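Local coordinates for protein thermostable monoacylglycerol lipase (Bacillus, PDB 4LHE) that hydrolyses monoacylglycerols to release fatty acid and glycerol, as a heat-stable lipase of the alpha/beta hydrolase fold, at residues 103-108 and 171-176. Numbering follows the deposited sequence.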
loop_
_atom_site.group_PDB
_atom_site.type_symbol
_atom_site.label_atom_id
_atom_site.label_comp_id
_atom_site.label_asym_id
_atom_site.label_seq_id
_atom_site.Cartn_x
_atom_site.Cartn_y
_atom_site.Cartn_z
ATOM N N THR A 103 1.485 -4.862 2.915
ATOM C CA THR A 103 0.408 -5.401 3.725
ATOM C C THR A 103 0.493 -6.927 3.711
ATOM O O THR A 103 0.415 -7.578 4.764
ATOM C CB THR A 103 -0.963 -4.942 3.191
ATOM O OG1 THR A 103 -1.114 -3.541 3.446
ATOM C CG2 THR A 103 -2.097 -5.708 3.885
ATOM N N LEU A 104 0.653 -7.491 2.514
ATOM C CA LEU A 104 0.836 -8.926 2.359
ATOM C C LEU A 104 2.051 -9.375 3.138
ATOM O O LEU A 104 1.996 -10.367 3.860
ATOM C CB LEU A 104 1.014 -9.273 0.888
ATOM C CG LEU A 104 -0.219 -8.986 0.036
ATOM C CD1 LEU A 104 0.189 -8.893 -1.421
ATOM C CD2 LEU A 104 -1.295 -10.071 0.230
ATOM N N TYR A 105 3.139 -8.619 3.000
ATOM C CA TYR A 105 4.407 -8.928 3.663
ATOM C C TYR A 105 4.216 -9.053 5.161
ATOM O O TYR A 105 4.658 -10.028 5.772
ATOM C CB TYR A 105 5.418 -7.814 3.370
ATOM C CG TYR A 105 6.820 -8.058 3.886
ATOM C CD1 TYR A 105 7.785 -8.611 3.059
ATOM C CD2 TYR A 105 7.189 -7.716 5.186
ATOM C CE1 TYR A 105 9.078 -8.829 3.507
ATOM C CE2 TYR A 105 8.480 -7.936 5.646
ATOM C CZ TYR A 105 9.420 -8.488 4.793
ATOM O OH TYR A 105 10.713 -8.714 5.217
ATOM N N LEU A 106 3.545 -8.062 5.744
ATOM C CA LEU A 106 3.349 -7.999 7.185
ATOM C C LEU A 106 2.472 -9.140 7.682
ATOM O O LEU A 106 2.690 -9.671 8.777
ATOM C CB LEU A 106 2.728 -6.658 7.559
ATOM C CG LEU A 106 3.339 -5.922 8.737
ATOM C CD1 LEU A 106 4.665 -5.324 8.334
ATOM C CD2 LEU A 106 2.385 -4.840 9.215
ATOM N N ALA A 107 1.480 -9.517 6.880
ATOM C CA ALA A 107 0.606 -10.627 7.239
ATOM C C ALA A 107 1.425 -11.929 7.280
ATOM O O ALA A 107 1.208 -12.787 8.144
ATOM C CB ALA A 107 -0.566 -10.731 6.250
ATOM N N GLU A 108 2.374 -12.060 6.349
ATOM C CA GLU A 108 3.291 -13.205 6.320
ATOM C C GLU A 108 4.165 -13.318 7.572
ATOM O O GLU A 108 4.579 -14.418 7.954
ATOM C CB GLU A 108 4.182 -13.140 5.070
ATOM C CG GLU A 108 3.413 -13.338 3.784
ATOM C CD GLU A 108 4.168 -12.894 2.564
ATOM O OE1 GLU A 108 5.314 -12.438 2.702
ATOM O OE2 GLU A 108 3.621 -13.016 1.456
ATOM N N ALA A 171 11.387 -4.655 -6.786
ATOM C CA ALA A 171 11.303 -5.974 -7.406
ATOM C C ALA A 171 11.692 -7.049 -6.396
ATOM O O ALA A 171 11.106 -8.137 -6.370
ATOM C CB ALA A 171 12.203 -6.037 -8.631
ATOM N N ARG A 172 12.686 -6.747 -5.566
ATOM C CA ARG A 172 13.107 -7.666 -4.509
ATOM C C ARG A 172 12.043 -7.870 -3.434
ATOM O O ARG A 172 11.843 -8.985 -2.954
ATOM C CB ARG A 172 14.403 -7.191 -3.865
ATOM C CG ARG A 172 15.624 -7.355 -4.759
ATOM C CD ARG A 172 16.877 -7.558 -3.927
ATOM N NE ARG A 172 17.334 -6.322 -3.314
ATOM C CZ ARG A 172 18.051 -6.262 -2.196
ATOM N NH1 ARG A 172 18.372 -7.372 -1.550
ATOM N NH2 ARG A 172 18.429 -5.084 -1.716
ATOM N N LEU A 173 11.394 -6.780 -3.039
ATOM C CA LEU A 173 10.269 -6.849 -2.111
ATOM C C LEU A 173 9.131 -7.705 -2.669
ATOM O O LEU A 173 8.562 -8.517 -1.941
ATOM C CB LEU A 173 9.765 -5.437 -1.789
ATOM C CG LEU A 173 8.532 -5.321 -0.892
ATOM C CD1 LEU A 173 8.788 -6.022 0.402
ATOM C CD2 LEU A 173 8.180 -3.863 -0.653
ATOM N N MET A 174 8.792 -7.532 -3.944
ATOM C CA MET A 174 7.704 -8.318 -4.530
ATOM C C MET A 174 8.044 -9.819 -4.549
ATOM O O MET A 174 7.165 -10.667 -4.366
ATOM C CB MET A 174 7.349 -7.825 -5.938
ATOM C CG MET A 174 6.839 -6.384 -6.008
ATOM S SD MET A 174 6.288 -6.006 -7.679
ATOM C CE MET A 174 6.214 -4.228 -7.661
ATOM N N ALA A 175 9.324 -10.133 -4.742
ATOM C CA ALA A 175 9.775 -11.524 -4.821
ATOM C C ALA A 175 9.650 -12.214 -3.478
ATOM O O ALA A 175 9.095 -13.306 -3.386
ATOM C CB ALA A 175 11.223 -11.588 -5.316
ATOM N N GLN A 176 10.199 -11.589 -2.442
ATOM C CA GLN A 176 10.151 -12.144 -1.098
ATOM C C GLN A 176 8.694 -12.228 -0.621
ATOM O O GLN A 176 8.361 -13.084 0.205
ATOM C CB GLN A 176 10.999 -11.285 -0.139
ATOM C CG GLN A 176 11.683 -12.052 0.996
ATOM C CD GLN A 176 12.071 -11.160 2.182
ATOM O OE1 GLN A 176 11.628 -11.383 3.319
ATOM N NE2 GLN A 176 12.908 -10.156 1.924
#
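Tyr105 and Leu173 make the apolar part of this helix-helix contact. CD1 of Leu173 comes to 3.8 Å from CD1 of the Tyr105 ring, at an oblique slant to it. The tyrosine ring reaches the other helix because its CG lies anti to the backbone N (chi1 -175°). Leu173 has the same first torsion, and its CD1 methyl, not its CB, is what meets the ring. The Tyr105 ring also stacks on that of His109, in its own helix, and its side chain touches Val74 of helix 70-87.

The two segments belong to helix 98-109 and helix 164-179 of an alpha/beta hydrolase. Helix 98-109 follows strand 90-96 of the central sheet, and the probable nucleophile elbow, with Ser97, sits at that junction. The Leu173 side chain comes close to that elbow but makes no contact with it. The axes of the two short segments come within 10.4 Å at 43°, so side chains bridge the gap, and the nearest CA atoms belong to Tyr105 and Gln176.

Polar groups meet on the Gln176 side. Its OE1 is 3.4 Å from OH of Tyr105 and 3.6 Å from CE1 of the same ring. The amide plane is turned 66° from the ring plane, and the side chain also touches Phe70 of helix 70-87. With an alanine at Tyr105, a gap would probably open beside Leu173 and the Gln176 amide would be left without the ring it rests against.

Glu108 makes a looser contact. Its extended chain brings OE1 only to 4.0 Å from the backbone O of Gln176, and both oxygens are normally acceptors. The same side chain touches Thr177, on the same helix as Gln176, and Lys180 and Ile184 in the loop after it.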